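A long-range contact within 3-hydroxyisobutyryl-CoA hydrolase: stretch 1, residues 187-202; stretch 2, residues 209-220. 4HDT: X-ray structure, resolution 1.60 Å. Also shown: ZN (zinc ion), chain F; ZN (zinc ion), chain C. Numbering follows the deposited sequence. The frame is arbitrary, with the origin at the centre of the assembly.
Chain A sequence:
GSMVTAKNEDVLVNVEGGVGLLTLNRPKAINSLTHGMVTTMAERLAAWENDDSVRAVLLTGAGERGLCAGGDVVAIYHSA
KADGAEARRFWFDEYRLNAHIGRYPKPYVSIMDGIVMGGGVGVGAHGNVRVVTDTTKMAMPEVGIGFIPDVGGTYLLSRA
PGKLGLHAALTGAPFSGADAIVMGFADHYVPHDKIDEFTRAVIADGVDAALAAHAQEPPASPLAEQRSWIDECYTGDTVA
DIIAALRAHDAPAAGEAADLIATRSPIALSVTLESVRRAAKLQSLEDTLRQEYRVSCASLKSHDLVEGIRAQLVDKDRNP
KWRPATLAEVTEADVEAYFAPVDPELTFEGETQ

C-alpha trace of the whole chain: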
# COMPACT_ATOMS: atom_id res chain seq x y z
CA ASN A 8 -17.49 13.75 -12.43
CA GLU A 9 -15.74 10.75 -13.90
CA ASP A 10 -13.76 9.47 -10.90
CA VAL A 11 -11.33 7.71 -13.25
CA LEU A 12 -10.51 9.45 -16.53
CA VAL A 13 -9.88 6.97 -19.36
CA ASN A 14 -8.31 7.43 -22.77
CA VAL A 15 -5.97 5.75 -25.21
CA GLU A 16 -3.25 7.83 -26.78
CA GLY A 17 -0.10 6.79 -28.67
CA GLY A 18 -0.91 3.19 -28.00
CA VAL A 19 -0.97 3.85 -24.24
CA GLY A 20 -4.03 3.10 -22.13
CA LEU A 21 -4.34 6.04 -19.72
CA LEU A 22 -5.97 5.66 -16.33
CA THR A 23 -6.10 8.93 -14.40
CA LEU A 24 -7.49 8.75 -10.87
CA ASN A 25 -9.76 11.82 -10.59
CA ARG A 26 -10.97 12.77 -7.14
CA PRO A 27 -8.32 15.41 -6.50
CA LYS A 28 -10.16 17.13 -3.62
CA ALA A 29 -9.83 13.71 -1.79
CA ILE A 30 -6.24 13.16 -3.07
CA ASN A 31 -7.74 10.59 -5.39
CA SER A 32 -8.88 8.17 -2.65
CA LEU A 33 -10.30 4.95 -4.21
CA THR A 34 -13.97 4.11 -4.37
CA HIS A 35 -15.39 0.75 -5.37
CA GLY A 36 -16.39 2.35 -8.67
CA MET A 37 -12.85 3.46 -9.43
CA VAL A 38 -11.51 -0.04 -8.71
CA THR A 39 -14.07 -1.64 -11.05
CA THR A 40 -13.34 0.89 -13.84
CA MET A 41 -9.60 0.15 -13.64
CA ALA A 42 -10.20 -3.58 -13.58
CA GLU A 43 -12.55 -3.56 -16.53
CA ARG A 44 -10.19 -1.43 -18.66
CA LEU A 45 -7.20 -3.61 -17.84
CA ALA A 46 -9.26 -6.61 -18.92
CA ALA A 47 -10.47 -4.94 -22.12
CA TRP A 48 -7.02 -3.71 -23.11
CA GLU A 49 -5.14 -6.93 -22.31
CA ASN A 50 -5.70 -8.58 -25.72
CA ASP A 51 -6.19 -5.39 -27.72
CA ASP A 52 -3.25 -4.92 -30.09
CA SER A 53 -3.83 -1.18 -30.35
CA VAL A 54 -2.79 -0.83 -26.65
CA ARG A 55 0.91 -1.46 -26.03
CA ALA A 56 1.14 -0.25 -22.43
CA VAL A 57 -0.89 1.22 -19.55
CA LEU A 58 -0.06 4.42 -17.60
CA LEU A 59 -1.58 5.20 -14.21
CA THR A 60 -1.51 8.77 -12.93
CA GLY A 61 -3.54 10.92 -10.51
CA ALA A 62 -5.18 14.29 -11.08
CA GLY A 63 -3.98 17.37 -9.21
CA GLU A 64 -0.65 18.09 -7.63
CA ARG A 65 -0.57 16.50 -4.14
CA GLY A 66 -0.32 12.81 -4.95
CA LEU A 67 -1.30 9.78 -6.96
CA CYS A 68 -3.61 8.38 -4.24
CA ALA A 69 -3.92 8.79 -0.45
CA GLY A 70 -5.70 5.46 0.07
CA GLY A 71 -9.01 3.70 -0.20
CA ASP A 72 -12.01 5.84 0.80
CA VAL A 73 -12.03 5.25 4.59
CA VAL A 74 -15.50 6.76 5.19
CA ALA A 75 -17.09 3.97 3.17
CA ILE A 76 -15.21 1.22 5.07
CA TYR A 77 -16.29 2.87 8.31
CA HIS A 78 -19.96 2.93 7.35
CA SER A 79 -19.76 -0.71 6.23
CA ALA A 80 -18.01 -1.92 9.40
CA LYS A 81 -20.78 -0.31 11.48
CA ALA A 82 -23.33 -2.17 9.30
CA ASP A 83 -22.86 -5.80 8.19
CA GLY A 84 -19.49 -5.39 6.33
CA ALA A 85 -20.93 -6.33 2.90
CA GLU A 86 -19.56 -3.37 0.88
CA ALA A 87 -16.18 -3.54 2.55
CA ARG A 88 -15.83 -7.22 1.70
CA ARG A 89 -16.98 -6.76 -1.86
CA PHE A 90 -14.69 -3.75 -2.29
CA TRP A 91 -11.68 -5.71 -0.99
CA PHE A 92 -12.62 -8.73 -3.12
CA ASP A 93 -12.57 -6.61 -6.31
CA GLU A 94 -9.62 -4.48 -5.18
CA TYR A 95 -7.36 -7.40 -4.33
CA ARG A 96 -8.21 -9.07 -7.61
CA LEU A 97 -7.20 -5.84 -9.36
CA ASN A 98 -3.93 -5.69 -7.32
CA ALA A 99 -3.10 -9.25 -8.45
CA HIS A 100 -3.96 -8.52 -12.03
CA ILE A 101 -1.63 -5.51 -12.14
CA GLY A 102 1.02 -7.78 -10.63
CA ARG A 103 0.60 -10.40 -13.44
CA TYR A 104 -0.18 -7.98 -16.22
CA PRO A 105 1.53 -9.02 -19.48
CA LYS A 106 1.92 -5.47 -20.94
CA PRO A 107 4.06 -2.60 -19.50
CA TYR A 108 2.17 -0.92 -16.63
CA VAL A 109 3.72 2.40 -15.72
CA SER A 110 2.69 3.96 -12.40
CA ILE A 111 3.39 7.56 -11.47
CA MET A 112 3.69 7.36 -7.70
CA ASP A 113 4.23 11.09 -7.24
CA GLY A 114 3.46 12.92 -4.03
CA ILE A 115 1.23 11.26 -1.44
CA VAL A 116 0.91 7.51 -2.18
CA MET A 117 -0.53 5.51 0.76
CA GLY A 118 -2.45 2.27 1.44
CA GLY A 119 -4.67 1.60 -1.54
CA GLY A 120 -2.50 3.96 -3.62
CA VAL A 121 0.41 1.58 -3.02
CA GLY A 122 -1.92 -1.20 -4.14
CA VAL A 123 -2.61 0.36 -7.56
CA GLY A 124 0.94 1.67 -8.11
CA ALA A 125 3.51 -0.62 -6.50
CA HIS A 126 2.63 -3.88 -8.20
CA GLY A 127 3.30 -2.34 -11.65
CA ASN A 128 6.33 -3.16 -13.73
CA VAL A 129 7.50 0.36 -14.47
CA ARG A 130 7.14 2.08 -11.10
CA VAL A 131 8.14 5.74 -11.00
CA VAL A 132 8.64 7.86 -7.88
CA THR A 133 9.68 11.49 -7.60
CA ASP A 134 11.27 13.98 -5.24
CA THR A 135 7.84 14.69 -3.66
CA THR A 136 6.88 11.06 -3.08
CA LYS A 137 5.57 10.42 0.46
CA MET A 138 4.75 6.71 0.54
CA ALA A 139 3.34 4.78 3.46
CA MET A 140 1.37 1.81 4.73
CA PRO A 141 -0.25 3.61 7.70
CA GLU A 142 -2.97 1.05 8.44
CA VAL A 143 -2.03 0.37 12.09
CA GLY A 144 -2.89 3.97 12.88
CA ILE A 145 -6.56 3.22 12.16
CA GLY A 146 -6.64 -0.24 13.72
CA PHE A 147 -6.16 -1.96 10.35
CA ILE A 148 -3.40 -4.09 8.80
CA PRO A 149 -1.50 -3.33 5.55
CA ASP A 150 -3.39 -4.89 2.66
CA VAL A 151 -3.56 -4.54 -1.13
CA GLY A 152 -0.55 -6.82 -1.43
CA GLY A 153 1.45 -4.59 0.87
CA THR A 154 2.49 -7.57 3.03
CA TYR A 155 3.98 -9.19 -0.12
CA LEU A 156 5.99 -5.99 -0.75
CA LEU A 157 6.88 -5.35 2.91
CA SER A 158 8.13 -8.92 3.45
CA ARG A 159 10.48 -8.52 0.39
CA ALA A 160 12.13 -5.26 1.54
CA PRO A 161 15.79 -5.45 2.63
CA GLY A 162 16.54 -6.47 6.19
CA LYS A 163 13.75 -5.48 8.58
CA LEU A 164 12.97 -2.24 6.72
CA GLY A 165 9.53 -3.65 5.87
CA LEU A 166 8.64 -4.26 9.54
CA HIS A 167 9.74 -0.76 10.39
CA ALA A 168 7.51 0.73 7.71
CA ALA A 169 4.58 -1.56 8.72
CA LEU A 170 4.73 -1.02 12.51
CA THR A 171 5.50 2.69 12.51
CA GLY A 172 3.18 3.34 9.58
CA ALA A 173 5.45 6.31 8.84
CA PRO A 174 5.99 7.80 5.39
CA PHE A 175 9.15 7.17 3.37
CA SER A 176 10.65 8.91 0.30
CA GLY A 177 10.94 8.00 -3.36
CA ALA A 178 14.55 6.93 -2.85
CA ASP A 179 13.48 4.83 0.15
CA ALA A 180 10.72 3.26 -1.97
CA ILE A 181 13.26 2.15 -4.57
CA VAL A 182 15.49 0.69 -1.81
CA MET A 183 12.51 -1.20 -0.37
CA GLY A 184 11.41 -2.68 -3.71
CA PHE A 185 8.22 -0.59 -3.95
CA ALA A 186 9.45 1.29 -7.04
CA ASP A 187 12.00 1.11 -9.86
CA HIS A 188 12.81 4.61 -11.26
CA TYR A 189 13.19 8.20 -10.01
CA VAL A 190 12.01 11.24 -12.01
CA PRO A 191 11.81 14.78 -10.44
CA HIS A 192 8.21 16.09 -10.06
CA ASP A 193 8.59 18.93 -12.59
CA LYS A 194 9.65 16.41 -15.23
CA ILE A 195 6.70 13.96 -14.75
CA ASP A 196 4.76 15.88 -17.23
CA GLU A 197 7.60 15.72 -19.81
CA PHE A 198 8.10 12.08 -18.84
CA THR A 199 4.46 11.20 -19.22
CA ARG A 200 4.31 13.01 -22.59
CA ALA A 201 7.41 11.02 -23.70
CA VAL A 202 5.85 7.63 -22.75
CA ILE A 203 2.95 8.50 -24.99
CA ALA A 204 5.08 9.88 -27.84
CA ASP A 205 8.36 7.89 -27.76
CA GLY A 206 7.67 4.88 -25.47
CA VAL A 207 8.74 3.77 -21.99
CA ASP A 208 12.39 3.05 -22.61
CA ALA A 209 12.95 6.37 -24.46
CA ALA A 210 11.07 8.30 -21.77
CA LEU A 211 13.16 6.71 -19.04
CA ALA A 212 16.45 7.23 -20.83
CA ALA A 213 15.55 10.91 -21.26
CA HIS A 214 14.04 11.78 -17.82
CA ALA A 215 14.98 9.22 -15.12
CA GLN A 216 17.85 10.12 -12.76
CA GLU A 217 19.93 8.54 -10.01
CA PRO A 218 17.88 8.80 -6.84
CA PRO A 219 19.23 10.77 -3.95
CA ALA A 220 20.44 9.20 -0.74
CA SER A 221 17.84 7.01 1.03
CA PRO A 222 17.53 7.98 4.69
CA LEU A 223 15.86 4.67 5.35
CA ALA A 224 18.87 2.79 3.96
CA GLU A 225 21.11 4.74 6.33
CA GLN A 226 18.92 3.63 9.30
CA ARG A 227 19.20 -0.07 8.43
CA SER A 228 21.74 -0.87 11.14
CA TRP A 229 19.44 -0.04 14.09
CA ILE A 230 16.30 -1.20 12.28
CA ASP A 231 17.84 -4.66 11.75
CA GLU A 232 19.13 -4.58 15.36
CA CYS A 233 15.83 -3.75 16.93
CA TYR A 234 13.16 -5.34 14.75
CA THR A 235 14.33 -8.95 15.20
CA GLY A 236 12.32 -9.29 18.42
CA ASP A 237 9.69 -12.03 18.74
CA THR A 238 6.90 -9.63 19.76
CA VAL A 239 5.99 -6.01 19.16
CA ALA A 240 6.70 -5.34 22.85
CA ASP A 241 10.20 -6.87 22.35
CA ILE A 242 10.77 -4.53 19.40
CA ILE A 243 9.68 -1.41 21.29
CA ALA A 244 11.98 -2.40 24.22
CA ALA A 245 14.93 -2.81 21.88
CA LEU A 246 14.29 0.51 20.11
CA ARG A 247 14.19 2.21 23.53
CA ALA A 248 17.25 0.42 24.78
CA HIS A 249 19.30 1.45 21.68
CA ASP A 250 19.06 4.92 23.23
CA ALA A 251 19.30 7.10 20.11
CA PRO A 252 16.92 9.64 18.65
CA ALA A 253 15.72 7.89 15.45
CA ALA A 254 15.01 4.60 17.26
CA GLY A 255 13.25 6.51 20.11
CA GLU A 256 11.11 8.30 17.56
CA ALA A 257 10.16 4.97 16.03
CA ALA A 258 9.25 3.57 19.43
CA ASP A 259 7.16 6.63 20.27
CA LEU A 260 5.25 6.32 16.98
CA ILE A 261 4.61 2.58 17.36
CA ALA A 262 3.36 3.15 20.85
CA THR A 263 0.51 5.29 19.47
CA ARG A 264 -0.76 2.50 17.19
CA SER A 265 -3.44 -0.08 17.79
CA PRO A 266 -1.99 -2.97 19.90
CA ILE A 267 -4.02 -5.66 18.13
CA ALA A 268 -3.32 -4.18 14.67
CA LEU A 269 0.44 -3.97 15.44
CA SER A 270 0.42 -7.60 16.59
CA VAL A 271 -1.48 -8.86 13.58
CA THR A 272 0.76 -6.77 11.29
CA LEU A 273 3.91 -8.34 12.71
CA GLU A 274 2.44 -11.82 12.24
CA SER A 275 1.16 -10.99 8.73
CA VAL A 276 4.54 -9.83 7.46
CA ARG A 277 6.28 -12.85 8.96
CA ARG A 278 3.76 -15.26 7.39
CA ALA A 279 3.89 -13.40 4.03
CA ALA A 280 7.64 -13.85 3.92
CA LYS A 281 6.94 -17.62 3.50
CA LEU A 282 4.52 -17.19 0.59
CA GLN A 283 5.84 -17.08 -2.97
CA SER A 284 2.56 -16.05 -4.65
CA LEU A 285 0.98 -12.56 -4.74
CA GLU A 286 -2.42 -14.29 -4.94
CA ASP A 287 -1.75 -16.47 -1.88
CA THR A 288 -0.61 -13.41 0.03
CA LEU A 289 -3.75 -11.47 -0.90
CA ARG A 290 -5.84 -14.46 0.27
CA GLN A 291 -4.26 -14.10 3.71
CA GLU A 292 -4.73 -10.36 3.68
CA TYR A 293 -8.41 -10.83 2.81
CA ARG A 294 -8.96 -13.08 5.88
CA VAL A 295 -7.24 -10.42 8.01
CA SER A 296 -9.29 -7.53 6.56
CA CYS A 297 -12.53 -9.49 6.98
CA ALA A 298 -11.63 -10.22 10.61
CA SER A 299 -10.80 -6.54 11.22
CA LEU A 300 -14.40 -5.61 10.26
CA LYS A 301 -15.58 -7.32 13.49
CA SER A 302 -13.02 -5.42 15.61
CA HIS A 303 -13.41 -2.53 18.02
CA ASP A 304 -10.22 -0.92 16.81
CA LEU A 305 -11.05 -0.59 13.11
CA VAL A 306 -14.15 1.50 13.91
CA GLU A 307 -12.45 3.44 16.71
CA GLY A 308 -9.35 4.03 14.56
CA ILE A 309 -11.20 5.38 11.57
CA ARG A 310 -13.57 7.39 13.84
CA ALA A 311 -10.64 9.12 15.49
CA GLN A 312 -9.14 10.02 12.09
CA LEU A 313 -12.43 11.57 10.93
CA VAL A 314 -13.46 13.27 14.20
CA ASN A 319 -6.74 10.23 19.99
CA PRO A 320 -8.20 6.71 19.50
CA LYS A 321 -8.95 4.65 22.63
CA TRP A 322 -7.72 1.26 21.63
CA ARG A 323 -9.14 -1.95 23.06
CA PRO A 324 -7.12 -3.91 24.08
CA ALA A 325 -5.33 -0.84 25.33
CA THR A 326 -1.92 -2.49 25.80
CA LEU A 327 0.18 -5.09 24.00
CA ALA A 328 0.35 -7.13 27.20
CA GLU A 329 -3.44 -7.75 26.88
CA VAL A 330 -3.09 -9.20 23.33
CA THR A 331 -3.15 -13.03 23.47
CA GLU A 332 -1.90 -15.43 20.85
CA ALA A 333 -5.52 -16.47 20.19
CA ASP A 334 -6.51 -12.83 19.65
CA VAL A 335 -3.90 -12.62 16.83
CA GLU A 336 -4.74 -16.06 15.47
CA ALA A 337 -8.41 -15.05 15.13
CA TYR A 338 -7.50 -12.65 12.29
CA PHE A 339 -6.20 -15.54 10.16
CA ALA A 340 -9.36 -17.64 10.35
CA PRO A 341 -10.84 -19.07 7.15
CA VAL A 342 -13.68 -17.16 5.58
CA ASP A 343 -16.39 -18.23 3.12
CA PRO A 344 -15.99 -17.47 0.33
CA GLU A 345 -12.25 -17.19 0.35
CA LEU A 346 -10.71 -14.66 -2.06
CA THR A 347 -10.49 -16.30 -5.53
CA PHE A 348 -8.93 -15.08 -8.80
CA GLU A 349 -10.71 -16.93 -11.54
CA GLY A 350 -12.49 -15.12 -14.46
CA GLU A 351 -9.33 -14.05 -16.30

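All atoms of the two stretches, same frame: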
# COMPACT_ATOMS: atom_id res chain seq x y z
N ASP A 187 10.89 1.44 -8.95
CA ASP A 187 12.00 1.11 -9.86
C ASP A 187 12.84 2.35 -10.29
O ASP A 187 14.06 2.23 -10.45
CB ASP A 187 11.41 0.47 -11.10
CG ASP A 187 10.57 -0.78 -10.81
OD1 ASP A 187 11.13 -1.74 -10.18
OD2 ASP A 187 9.38 -0.80 -11.24
N HIS A 188 12.18 3.48 -10.56
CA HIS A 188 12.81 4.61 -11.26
C HIS A 188 12.42 5.92 -10.56
O HIS A 188 11.34 6.02 -9.97
CB HIS A 188 12.35 4.71 -12.70
CG HIS A 188 12.49 3.42 -13.47
ND1 HIS A 188 13.71 2.94 -13.85
CD2 HIS A 188 11.57 2.53 -13.90
CE1 HIS A 188 13.55 1.79 -14.50
NE2 HIS A 188 12.26 1.52 -14.54
N TYR A 189 13.33 6.86 -10.64
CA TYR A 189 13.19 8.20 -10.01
C TYR A 189 13.21 9.30 -11.07
O TYR A 189 14.12 9.36 -11.90
CB TYR A 189 14.31 8.41 -9.02
CG TYR A 189 14.41 9.79 -8.44
CD1 TYR A 189 13.67 10.15 -7.31
CD2 TYR A 189 15.23 10.72 -9.03
CE1 TYR A 189 13.80 11.44 -6.79
CE2 TYR A 189 15.36 11.98 -8.53
CZ TYR A 189 14.65 12.33 -7.42
OH TYR A 189 14.82 13.61 -6.97
N VAL A 190 12.17 10.16 -11.05
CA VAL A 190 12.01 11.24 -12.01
C VAL A 190 11.56 12.45 -11.17
O VAL A 190 10.54 12.33 -10.49
CB VAL A 190 10.93 10.96 -13.10
CG1 VAL A 190 10.71 12.17 -14.01
CG2 VAL A 190 11.29 9.78 -13.99
N PRO A 191 12.29 13.58 -11.20
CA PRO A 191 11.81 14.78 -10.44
C PRO A 191 10.40 15.23 -10.84
O PRO A 191 9.99 15.08 -11.96
CB PRO A 191 12.87 15.85 -10.77
CG PRO A 191 14.06 15.12 -11.29
CD PRO A 191 13.57 13.84 -11.89
N HIS A 192 9.63 15.75 -9.87
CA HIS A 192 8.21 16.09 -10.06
C HIS A 192 7.84 16.99 -11.28
O HIS A 192 6.77 16.84 -11.92
CB HIS A 192 7.69 16.73 -8.78
CG HIS A 192 6.28 17.20 -8.89
ND1 HIS A 192 5.22 16.44 -8.47
CD2 HIS A 192 5.76 18.30 -9.47
CE1 HIS A 192 4.10 17.09 -8.73
NE2 HIS A 192 4.41 18.20 -9.37
N ASP A 193 8.72 17.90 -11.55
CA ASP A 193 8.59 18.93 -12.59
C ASP A 193 9.33 18.41 -13.86
O ASP A 193 9.91 19.19 -14.64
CB ASP A 193 9.24 20.23 -12.11
CG ASP A 193 10.73 20.26 -12.39
OD1 ASP A 193 11.34 19.22 -12.14
OD2 ASP A 193 11.27 21.30 -12.86
N LYS A 194 9.36 17.09 -13.98
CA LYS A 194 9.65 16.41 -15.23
C LYS A 194 8.65 15.27 -15.49
O LYS A 194 8.73 14.62 -16.52
CB LYS A 194 11.08 15.91 -15.25
N ILE A 195 7.69 15.05 -14.59
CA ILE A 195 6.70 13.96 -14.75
C ILE A 195 5.85 14.20 -15.93
O ILE A 195 5.41 13.28 -16.60
CB ILE A 195 5.76 13.81 -13.52
CG1 ILE A 195 6.43 12.97 -12.45
CG2 ILE A 195 4.39 13.19 -13.89
CD1 ILE A 195 7.01 11.64 -12.89
N ASP A 196 5.56 15.47 -16.16
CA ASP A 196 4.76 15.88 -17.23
C ASP A 196 5.52 15.62 -18.54
O ASP A 196 4.95 15.04 -19.44
CB ASP A 196 4.44 17.34 -16.95
CG ASP A 196 4.07 17.52 -15.48
OD1 ASP A 196 3.00 16.95 -15.13
OD2 ASP A 196 4.87 18.06 -14.66
N GLU A 197 6.80 15.99 -18.60
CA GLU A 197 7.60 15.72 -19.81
C GLU A 197 7.74 14.21 -19.97
O GLU A 197 7.68 13.70 -21.08
CB GLU A 197 9.01 16.36 -19.76
N PHE A 198 7.92 13.52 -18.85
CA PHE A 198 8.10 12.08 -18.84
C PHE A 198 6.85 11.38 -19.33
O PHE A 198 6.90 10.49 -20.18
CB PHE A 198 8.46 11.55 -17.44
CG PHE A 198 8.46 10.04 -17.36
CD1 PHE A 198 9.53 9.31 -17.87
CD2 PHE A 198 7.38 9.35 -16.84
CE1 PHE A 198 9.52 7.92 -17.84
CE2 PHE A 198 7.36 7.95 -16.79
CZ PHE A 198 8.44 7.25 -17.30
N THR A 199 5.70 11.77 -18.77
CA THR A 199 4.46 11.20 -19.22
C THR A 199 4.22 11.46 -20.72
O THR A 199 3.81 10.56 -21.45
CB THR A 199 3.28 11.72 -18.35
OG1 THR A 199 3.41 11.16 -17.03
CG2 THR A 199 1.98 11.33 -18.92
N ARG A 200 4.45 12.69 -21.17
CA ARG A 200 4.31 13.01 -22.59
C ARG A 200 5.22 12.13 -23.45
O ARG A 200 4.82 11.73 -24.54
CB ARG A 200 4.58 14.50 -22.87
CG ARG A 200 3.54 15.42 -22.21
CD ARG A 200 3.70 16.89 -22.58
NE ARG A 200 4.92 17.56 -22.08
CZ ARG A 200 5.02 18.26 -20.94
NH1 ARG A 200 4.01 18.36 -20.07
NH2 ARG A 200 6.18 18.82 -20.62
N ALA A 201 6.42 11.84 -22.95
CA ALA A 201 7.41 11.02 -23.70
C ALA A 201 7.01 9.54 -23.78
O ALA A 201 7.29 8.89 -24.77
CB ALA A 201 8.81 11.16 -23.11
N VAL A 202 6.37 9.02 -22.73
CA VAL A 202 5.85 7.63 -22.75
C VAL A 202 4.85 7.50 -23.88
O VAL A 202 4.86 6.56 -24.66
CB VAL A 202 5.17 7.25 -21.41
CG1 VAL A 202 4.46 5.90 -21.51
CG2 VAL A 202 6.17 7.24 -20.26
N ALA A 209 12.49 5.03 -24.05
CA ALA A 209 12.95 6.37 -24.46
C ALA A 209 12.64 7.42 -23.38
O ALA A 209 13.45 8.28 -23.08
CB ALA A 209 12.31 6.79 -25.78
N ALA A 210 11.45 7.34 -22.81
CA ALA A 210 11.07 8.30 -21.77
C ALA A 210 11.98 8.18 -20.55
O ALA A 210 12.40 9.18 -19.97
CB ALA A 210 9.62 8.10 -21.38
N LEU A 211 12.28 6.95 -20.16
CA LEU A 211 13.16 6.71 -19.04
C LEU A 211 14.57 7.19 -19.32
O LEU A 211 15.16 7.87 -18.50
CB LEU A 211 13.20 5.22 -18.69
CG LEU A 211 11.90 4.73 -18.04
CD1 LEU A 211 11.91 3.21 -18.03
CD2 LEU A 211 11.72 5.28 -16.62
N ALA A 212 15.10 6.84 -20.48
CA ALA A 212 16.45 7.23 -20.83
C ALA A 212 16.60 8.75 -20.77
O ALA A 212 17.63 9.26 -20.36
CB ALA A 212 16.80 6.70 -22.22
N ALA A 213 15.55 9.46 -21.17
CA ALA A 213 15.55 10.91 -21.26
C ALA A 213 15.25 11.67 -19.97
O ALA A 213 15.63 12.84 -19.88
CB ALA A 213 14.55 11.35 -22.32
N HIS A 214 14.54 11.05 -19.01
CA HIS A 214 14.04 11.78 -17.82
C HIS A 214 14.34 11.16 -16.45
O HIS A 214 14.29 11.86 -15.44
CB HIS A 214 12.53 12.03 -17.95
CG HIS A 214 12.16 12.94 -19.07
ND1 HIS A 214 11.64 12.48 -20.26
CD2 HIS A 214 12.24 14.29 -19.20
CE1 HIS A 214 11.42 13.50 -21.07
NE2 HIS A 214 11.77 14.61 -20.44
N ALA A 215 14.61 9.87 -16.39
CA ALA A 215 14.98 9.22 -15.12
C ALA A 215 16.37 9.68 -14.66
O ALA A 215 17.20 10.02 -15.49
CB ALA A 215 14.95 7.70 -15.25
N GLN A 216 16.59 9.70 -13.36
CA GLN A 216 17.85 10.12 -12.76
C GLN A 216 18.23 9.17 -11.63
O GLN A 216 17.41 8.39 -11.14
CB GLN A 216 17.73 11.55 -12.20
CG GLN A 216 17.14 12.53 -13.20
CD GLN A 216 17.07 13.96 -12.68
OE1 GLN A 216 17.42 14.25 -11.53
NE2 GLN A 216 16.61 14.85 -13.53
N GLU A 217 19.50 9.22 -11.23
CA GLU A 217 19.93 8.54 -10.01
C GLU A 217 19.18 9.12 -8.82
O GLU A 217 19.12 10.34 -8.67
CB GLU A 217 21.43 8.73 -9.78
N PRO A 218 18.57 8.25 -7.98
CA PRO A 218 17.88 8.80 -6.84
C PRO A 218 18.84 9.40 -5.84
O PRO A 218 20.00 9.01 -5.79
CB PRO A 218 17.14 7.60 -6.21
CG PRO A 218 17.61 6.40 -6.94
CD PRO A 218 18.35 6.81 -8.16
N PRO A 219 18.35 10.32 -5.01
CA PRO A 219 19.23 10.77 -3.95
C PRO A 219 19.37 9.72 -2.86
O PRO A 219 18.77 8.63 -2.90
CB PRO A 219 18.52 12.00 -3.43
CG PRO A 219 17.09 11.77 -3.69
CD PRO A 219 17.02 10.94 -4.95
N ALA A 220 20.27 10.01 -1.93
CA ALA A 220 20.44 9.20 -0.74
C ALA A 220 19.12 8.83 -0.07
O ALA A 220 18.24 9.66 0.09
CB ALA A 220 21.32 9.97 0.24
ZN ZN F . 6.36 19.14 -16.23
ZN ZN C . 3.09 19.42 -10.33
O HOH W 1 16.01 6.22 -11.67
O HOH W 2 2.58 18.27 -11.92
O HOH W 3 8.18 18.11 -16.90

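Stretch 2 enters the contact as a helix that runs nearly antiparallel to helix 195-202, with the two axes crossing at 153° and approaching to 8.6 Å. Where the helices come close, Ala210 packs against Ala201, with Phe198 and Val202 also in contact. Ala210 points toward stretch 1, and its CB lies 3.6 Å from CB of Ala201, 3.7 Å from CG2 of Val202 and 3.5 Å from CE1 of Phe198. The CA-to-CB bond of Phe198 points sideways, but with chi1 in the t well its ring comes nearer to the partner helix.

Leu211 also sets off sideways, but its end reaches stretch 1. Its CD2 lies 3.6 Å from Phe198 CE1 and sits over one face of the His188 ring, 4.0 Å from the centroid, in a CH-pi contact.

His214 points toward stretch 1 and lays one ring face against the backbone of the opposing helix, with ND1 3.8 Å from CA of Phe198. NE2 approaches CB of Glu197 to 3.3 Å; the rest of that glutamate side chain is not modelled. Within its own helix, His214 ND1 donates a weak hydrogen bond to Ala210 O (3.4 Å). The carbonyl oxygen of His214 is buried by the contact without a polar partner.

At Ala215 the chain leaves helical geometry and comes alongside the segment around Tyr189. Ala215 CA makes a CA-H...O contact of 3.3 Å with Tyr189 O, the same oxygen that accepts a hydrogen bond from Gln216 N (2.9 Å, 160°). Water 1 adds a second link, accepting from Tyr189 N (2.9 Å) and donating to Gln216 O (2.6 Å).

Beyond Glu217, two prolines cover one face of the Tyr189 ring through CH-pi contacts: Pro218 CA lies 4.2 Å and Pro219 CD 3.9 Å from the ring centroid.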